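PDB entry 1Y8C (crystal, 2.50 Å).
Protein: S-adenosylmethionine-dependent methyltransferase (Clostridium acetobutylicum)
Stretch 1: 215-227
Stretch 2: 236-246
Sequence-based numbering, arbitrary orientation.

Stretch 1 215-227: GQLNILDKVDCYS
Stretch 2 236-246: ERITYLVKLGG

Stretch 2 is one extended strand, 237-244, and stretch 1 lies antiparallel to it in two segments that meet at a corner at L220. Their axes run at 139° (217-219) and 156° (221-224) to it. L217 pairs with L244, N218 with K243 and I219 with V242; a beta bulge then shifts the register by one, so that D221 faces L241, K222 Y240, V223 T239 and D224 I238. At the bulge L220 (phi/psi -101/-18) lets one carbonyl serve two amides: L241 O takes L220 N at 2.6 Å and, weakly, D221 N at 3.2 Å. Regular pairs flank it: N218 N to K243 O is 2.9 Å and K243 N to N218 O 3.1 Å; V223 N to T239 O is 3.1 Å and T239 N to V223 O 3.0 Å. Q216 O closes one end, accepting G245 N at 2.9 Å and G246 N at 3.2 Å; C225 N to R237 O, 2.6 Å, ends the ladder at the other.

Side chains alternate. I219 (m,t), K222, I238 (m,t) and Y240 share one face: K222 CG lies over the Y240 ring, whereas I219 CD1 meets its edge, 4.1 Å from Y240 CE2. On the other, T239 (m) accepts Y226 N through OG1 at 3.1 Å, while its CG2 sits 4.0 Å above the Y226 ring centroid.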

ATOM      1  N   GLY A 215       2.675 -18.650   4.650  1.00 80.53           N
ATOM      2  CA  GLY A 215       2.233 -18.540   3.270  1.00 78.74           C
ATOM      3  C   GLY A 215       3.257 -19.105   2.303  1.00 78.02           C
ATOM      4  O   GLY A 215       3.226 -18.815   1.104  1.00 78.15           O
ATOM      5  N   GLN A 216       4.176 -19.911   2.827  1.00 76.39           N
ATOM      6  CA  GLN A 216       5.204 -20.526   2.006  1.00 76.26           C
ATOM      7  C   GLN A 216       6.028 -19.481   1.254  1.00 74.46           C
ATOM      8  O   GLN A 216       6.577 -19.761   0.193  1.00 75.78           O
ATOM      9  CB  GLN A 216       4.560 -21.495   1.009  1.00 80.36           C
ATOM     10  CG  GLN A 216       3.748 -22.593   1.665  1.00 84.22           C
ATOM     11  CD  GLN A 216       4.617 -23.549   2.456  1.00 87.78           C
ATOM     12  OE1 GLN A 216       5.274 -24.421   1.884  1.00 91.37           O
ATOM     13  NE2 GLN A 216       4.644 -23.378   3.775  1.00 88.37           N
ATOM     14  N   LEU A 217       6.111 -18.274   1.802  1.00 71.80           N
ATOM     15  CA  LEU A 217       6.882 -17.208   1.173  1.00 70.17           C
ATOM     16  C   LEU A 217       8.221 -17.004   1.893  1.00 71.15           C
ATOM     17  O   LEU A 217       8.275 -17.021   3.117  1.00 71.20           O
ATOM     18  CB  LEU A 217       6.068 -15.919   1.196  1.00 67.10           C
ATOM     19  CG  LEU A 217       4.796 -15.981   0.354  1.00 65.45           C
ATOM     20  CD1 LEU A 217       3.964 -14.726   0.549  1.00 63.65           C
ATOM     21  CD2 LEU A 217       5.181 -16.150  -1.099  1.00 65.05           C
ATOM     22  N   ASN A 218       9.300 -16.822   1.135  1.00 71.37           N
ATOM     23  CA  ASN A 218      10.631 -16.616   1.718  1.00 72.57           C
ATOM     24  C   ASN A 218      11.058 -15.142   1.608  1.00 71.02           C
ATOM     25  O   ASN A 218      10.808 -14.484   0.593  1.00 70.36           O
ATOM     26  CB  ASN A 218      11.660 -17.521   1.008  1.00 76.92           C
ATOM     27  CG  ASN A 218      13.078 -17.375   1.574  1.00 81.58           C
ATOM     28  OD1 ASN A 218      13.319 -17.627   2.761  1.00 83.59           O
ATOM     29  ND2 ASN A 218      14.024 -16.969   0.718  1.00 83.30           N
ATOM     30  N   ILE A 219      11.704 -14.628   2.653  1.00 69.18           N
ATOM     31  CA  ILE A 219      12.147 -13.233   2.651  1.00 68.16           C
ATOM     32  C   ILE A 219      13.447 -13.038   1.877  1.00 67.33           C
ATOM     33  O   ILE A 219      14.443 -13.717   2.126  1.00 67.97           O
ATOM     34  CB  ILE A 219      12.333 -12.697   4.094  1.00 67.17           C
ATOM     35  CG1 ILE A 219      11.020 -12.807   4.865  1.00 66.39           C
ATOM     36  CG2 ILE A 219      12.755 -11.231   4.061  1.00 64.42           C
ATOM     37  CD1 ILE A 219      11.117 -12.334   6.289  1.00 67.32           C
ATOM     38  N   LEU A 220      13.424 -12.107   0.930  1.00 66.82           N
ATOM     39  CA  LEU A 220      14.590 -11.819   0.106  1.00 66.60           C
ATOM     40  C   LEU A 220      15.284 -10.560   0.607  1.00 66.33           C
ATOM     41  O   LEU A 220      16.446 -10.304   0.298  1.00 67.33           O
ATOM     42  CB  LEU A 220      14.171 -11.635  -1.356  1.00 66.76           C
ATOM     43  CG  LEU A 220      14.644 -12.699  -2.356  1.00 68.83           C
ATOM     44  CD1 LEU A 220      14.286 -14.096  -1.866  1.00 67.78           C
ATOM     45  CD2 LEU A 220      14.012 -12.432  -3.706  1.00 68.12           C
ATOM     46  N   ASP A 221      14.564  -9.768   1.385  1.00 66.05           N
ATOM     47  CA  ASP A 221      15.137  -8.558   1.917  1.00 65.19           C
ATOM     48  C   ASP A 221      14.105  -7.821   2.739  1.00 64.19           C
ATOM     49  O   ASP A 221      12.915  -7.871   2.447  1.00 62.50           O
ATOM     50  CB  ASP A 221      15.652  -7.658   0.793  1.00 68.54           C
ATOM     51  CG  ASP A 221      16.931  -6.911   1.182  1.00 73.38           C
ATOM     52  OD1 ASP A 221      17.059  -6.511   2.364  1.00 74.03           O
ATOM     53  OD2 ASP A 221      17.795  -6.714   0.299  1.00 74.48           O
ATOM     54  N   LYS A 222      14.590  -7.153   3.781  1.00 63.03           N
ATOM     55  CA  LYS A 222      13.770  -6.374   4.692  1.00 60.68           C
ATOM     56  C   LYS A 222      14.501  -5.053   4.919  1.00 61.24           C
ATOM     57  O   LYS A 222      15.453  -4.987   5.702  1.00 61.68           O
ATOM     58  CB  LYS A 222      13.607  -7.113   6.019  1.00 58.41           C
ATOM     59  CG  LYS A 222      12.718  -6.369   6.991  1.00 59.22           C
ATOM     60  CD  LYS A 222      12.397  -7.170   8.245  1.00 61.79           C
ATOM     61  CE  LYS A 222      13.640  -7.477   9.079  1.00 62.60           C
ATOM     62  NZ  LYS A 222      13.285  -8.095  10.398  1.00 63.61           N
ATOM     63  N   VAL A 223      14.050  -4.004   4.235  1.00 58.89           N
ATOM     64  CA  VAL A 223      14.685  -2.699   4.349  1.00 58.31           C
ATOM     65  C   VAL A 223      13.809  -1.599   4.948  1.00 59.43           C
ATOM     66  O   VAL A 223      12.640  -1.810   5.284  1.00 60.18           O
ATOM     67  CB  VAL A 223      15.164  -2.209   2.983  1.00 57.76           C
ATOM     68  CG1 VAL A 223      16.059  -3.257   2.349  1.00 52.83           C
ATOM     69  CG2 VAL A 223      13.957  -1.888   2.093  1.00 54.86           C
ATOM     70  N   ASP A 224      14.399  -0.412   5.056  1.00 58.76           N
ATOM     71  CA  ASP A 224      13.720   0.751   5.607  1.00 56.40           C
ATOM     72  C   ASP A 224      13.127   1.626   4.513  1.00 55.66           C
ATOM     73  O   ASP A 224      13.838   2.173   3.676  1.00 53.93           O
ATOM     74  CB  ASP A 224      14.694   1.587   6.438  1.00 56.41           C
ATOM     75  CG  ASP A 224      14.001   2.693   7.215  1.00 59.68           C
ATOM     76  OD1 ASP A 224      13.205   3.458   6.618  1.00 58.45           O
ATOM     77  OD2 ASP A 224      14.270   2.811   8.434  1.00 61.59           O
ATOM     78  N   CYS A 225      11.809   1.747   4.542  1.00 54.98           N
ATOM     79  CA  CYS A 225      11.071   2.560   3.599  1.00 55.32           C
ATOM     80  C   CYS A 225      11.661   2.710   2.199  1.00 56.73           C
ATOM     81  O   CYS A 225      12.192   3.762   1.847  1.00 58.10           O
ATOM     82  CB  CYS A 225      10.849   3.934   4.204  1.00 54.04           C
ATOM     83  SG  CYS A 225       9.658   4.931   3.309  1.00 62.59           S
ATOM     84  N   TYR A 226      11.538   1.646   1.408  1.00 57.25           N
ATOM     85  CA  TYR A 226      12.001   1.587   0.019  1.00 58.42           C
ATOM     86  C   TYR A 226      13.403   2.144  -0.275  1.00 58.62           C
ATOM     87  O   TYR A 226      13.575   3.075  -1.058  1.00 58.65           O
ATOM     88  CB  TYR A 226      10.963   2.263  -0.893  1.00 57.73           C
ATOM     89  CG  TYR A 226       9.601   1.596  -0.862  1.00 56.53           C
ATOM     90  CD1 TYR A 226       8.692   1.862   0.170  1.00 55.02           C
ATOM     91  CD2 TYR A 226       9.241   0.657  -1.831  1.00 55.22           C
ATOM     92  CE1 TYR A 226       7.461   1.204   0.238  1.00 54.02           C
ATOM     93  CE2 TYR A 226       8.018  -0.011  -1.770  1.00 55.48           C
ATOM     94  CZ  TYR A 226       7.132   0.259  -0.737  1.00 55.98           C
ATOM     95  OH  TYR A 226       5.944  -0.445  -0.665  1.00 54.47           O
ATOM     96  N   SER A 227      14.407   1.540   0.342  1.00 60.16           N
ATOM     97  CA  SER A 227      15.780   1.952   0.139  1.00 60.23           C
ATOM     98  C   SER A 227      16.656   0.832   0.666  1.00 62.42           C
ATOM     99  O   SER A 227      16.172  -0.085   1.333  1.00 61.79           O
ATOM    100  CB  SER A 227      16.077   3.244   0.905  1.00 59.33           C
ATOM    101  OG  SER A 227      16.165   2.999   2.302  1.00 56.58           O
ATOM    102  N   GLU A 236       9.994   3.707  10.605  1.00 48.74           N
ATOM    103  CA  GLU A 236       8.561   3.904  10.586  1.00 47.61           C
ATOM    104  C   GLU A 236       7.840   3.122   9.501  1.00 46.54           C
ATOM    105  O   GLU A 236       6.651   2.840   9.621  1.00 45.74           O
ATOM    106  CB  GLU A 236       8.241   5.384  10.438  1.00 47.93           C
ATOM    107  CG  GLU A 236       8.856   6.245  11.510  1.00 54.39           C
ATOM    108  CD  GLU A 236       8.207   7.613  11.594  1.00 58.38           C
ATOM    109  OE1 GLU A 236       7.532   8.017  10.614  1.00 62.34           O
ATOM    110  OE2 GLU A 236       8.371   8.284  12.640  1.00 57.21           O
ATOM    111  N   ARG A 237       8.549   2.774   8.436  1.00 46.02           N
ATOM    112  CA  ARG A 237       7.930   2.041   7.337  1.00 45.92           C
ATOM    113  C   ARG A 237       8.859   0.947   6.836  1.00 46.00           C
ATOM    114  O   ARG A 237       9.937   1.218   6.323  1.00 45.45           O
ATOM    115  CB  ARG A 237       7.576   2.998   6.186  1.00 45.02           C
ATOM    116  CG  ARG A 237       6.804   2.319   5.064  1.00 44.80           C
ATOM    117  CD  ARG A 237       6.422   3.273   3.938  1.00 43.79           C
ATOM    118  NE  ARG A 237       5.497   4.315   4.357  1.00 46.60           N
ATOM    119  CZ  ARG A 237       4.180   4.167   4.497  1.00 50.55           C
ATOM    120  NH1 ARG A 237       3.599   3.001   4.248  1.00 51.50           N
ATOM    121  NH2 ARG A 237       3.430   5.196   4.891  1.00 50.65           N
ATOM    122  N   ILE A 238       8.427  -0.295   6.980  1.00 46.43           N
ATOM    123  CA  ILE A 238       9.229  -1.419   6.561  1.00 46.87           C
ATOM    124  C   ILE A 238       8.821  -1.985   5.209  1.00 49.24           C
ATOM    125  O   ILE A 238       7.650  -2.292   4.976  1.00 50.51           O
ATOM    126  CB  ILE A 238       9.175  -2.535   7.626  1.00 46.97           C
ATOM    127  CG1 ILE A 238       9.765  -2.003   8.941  1.00 47.64           C
ATOM    128  CG2 ILE A 238       9.904  -3.765   7.119  1.00 43.49           C
ATOM    129  CD1 ILE A 238       9.625  -2.914  10.150  1.00 46.06           C
ATOM    130  N   THR A 239       9.787  -2.112   4.304  1.00 52.39           N
ATOM    131  CA  THR A 239       9.480  -2.673   2.998  1.00 53.11           C
ATOM    132  C   THR A 239      10.018  -4.086   2.875  1.00 53.46           C
ATOM    133  O   THR A 239      11.219  -4.306   2.943  1.00 55.79           O
ATOM    134  CB  THR A 239      10.057  -1.830   1.863  1.00 53.44           C
ATOM    135  OG1 THR A 239       9.412  -0.544   1.835  1.00 55.35           O
ATOM    136  CG2 THR A 239       9.824  -2.539   0.529  1.00 53.93           C
ATOM    137  N   TYR A 240       9.112  -5.042   2.718  1.00 53.98           N
ATOM    138  CA  TYR A 240       9.486  -6.438   2.568  1.00 52.27           C
ATOM    139  C   TYR A 240       9.546  -6.830   1.095  1.00 53.81           C
ATOM    140  O   TYR A 240       8.773  -6.344   0.258  1.00 53.82           O
ATOM    141  CB  TYR A 240       8.477  -7.362   3.243  1.00 51.62           C
ATOM    142  CG  TYR A 240       8.603  -7.484   4.744  1.00 50.50           C
ATOM    143  CD1 TYR A 240       7.912  -6.619   5.597  1.00 50.01           C
ATOM    144  CD2 TYR A 240       9.381  -8.492   5.312  1.00 50.69           C
ATOM    145  CE1 TYR A 240       7.984  -6.755   6.978  1.00 47.87           C
ATOM    146  CE2 TYR A 240       9.465  -8.642   6.694  1.00 52.10           C
ATOM    147  CZ  TYR A 240       8.759  -7.768   7.520  1.00 51.39           C
ATOM    148  OH  TYR A 240       8.829  -7.938   8.882  1.00 56.08           O
ATOM    149  N   LEU A 241      10.471  -7.730   0.797  1.00 55.62           N
ATOM    150  CA  LEU A 241      10.651  -8.247  -0.545  1.00 56.42           C
ATOM    151  C   LEU A 241      10.707  -9.767  -0.412  1.00 56.28           C
ATOM    152  O   LEU A 241      11.649 -10.309   0.154  1.00 52.56           O
ATOM    153  CB  LEU A 241      11.951  -7.725  -1.123  1.00 58.95           C
ATOM    154  CG  LEU A 241      11.829  -7.527  -2.626  1.00 63.51           C
ATOM    155  CD1 LEU A 241      12.353  -6.139  -2.978  1.00 64.70           C
ATOM    156  CD2 LEU A 241      12.575  -8.627  -3.369  1.00 62.63           C
ATOM    157  N   VAL A 242       9.690 -10.450  -0.934  1.00 58.77           N
ATOM    158  CA  VAL A 242       9.628 -11.900  -0.833  1.00 59.80           C
ATOM    159  C   VAL A 242       9.371 -12.603  -2.164  1.00 61.78           C
ATOM    160  O   VAL A 242       9.052 -11.964  -3.175  1.00 62.07           O
ATOM    161  CB  VAL A 242       8.533 -12.323   0.176  1.00 58.03           C
ATOM    162  CG1 VAL A 242       8.582 -11.417   1.397  1.00 54.26           C
ATOM    163  CG2 VAL A 242       7.162 -12.274  -0.483  1.00 55.99           C
ATOM    164  N   LYS A 243       9.517 -13.927  -2.141  1.00 64.44           N
ATOM    165  CA  LYS A 243       9.296 -14.767  -3.315  1.00 65.63           C
ATOM    166  C   LYS A 243       8.777 -16.134  -2.884  1.00 65.96           C
ATOM    167  O   LYS A 243       8.751 -16.450  -1.692  1.00 64.58           O
ATOM    168  CB  LYS A 243      10.588 -14.958  -4.118  1.00 66.25           C
ATOM    169  CG  LYS A 243      11.710 -15.636  -3.365  1.00 68.94           C
ATOM    170  CD  LYS A 243      12.668 -16.349  -4.311  1.00 72.61           C
ATOM    171  CE  LYS A 243      13.236 -15.419  -5.393  1.00 75.83           C
ATOM    172  NZ  LYS A 243      12.413 -15.349  -6.651  1.00 76.44           N
ATOM    173  N   LEU A 244       8.364 -16.940  -3.860  1.00 67.07           N
ATOM    174  CA  LEU A 244       7.841 -18.272  -3.587  1.00 67.62           C
ATOM    175  C   LEU A 244       8.920 -19.165  -3.035  1.00 69.89           C
ATOM    176  O   LEU A 244       9.944 -19.370  -3.682  1.00 69.21           O
ATOM    177  CB  LEU A 244       7.302 -18.897  -4.858  1.00 65.98           C
ATOM    178  CG  LEU A 244       5.817 -19.195  -4.875  1.00 63.78           C
ATOM    179  CD1 LEU A 244       5.021 -17.995  -4.411  1.00 65.36           C
ATOM    180  CD2 LEU A 244       5.451 -19.578  -6.290  1.00 63.08           C
ATOM    181  N   GLY A 245       8.680 -19.707  -1.845  1.00 72.84           N
ATOM    182  CA  GLY A 245       9.659 -20.576  -1.225  1.00 78.49           C
ATOM    183  C   GLY A 245       9.271 -22.042  -1.247  1.00 81.78           C
ATOM    184  O   GLY A 245       9.862 -22.845  -1.975  1.00 81.52           O
ATOM    185  N   GLY A 246       8.270 -22.388  -0.443  1.00 84.42           N
ATOM    186  CA  GLY A 246       7.819 -23.766  -0.371  1.00 87.06           C
ATOM    187  C   GLY A 246       8.795 -24.666   0.368  1.00 88.24           C
ATOM    188  O   GLY A 246       9.301 -25.635  -0.249  1.00 88.01           O
ATOM    189  OXT GLY A 246       9.052 -24.404   1.566  1.00 89.20           O
TER
HETATM  190  O   HOH W   1      10.797   4.472   7.830  1.00 52.70           O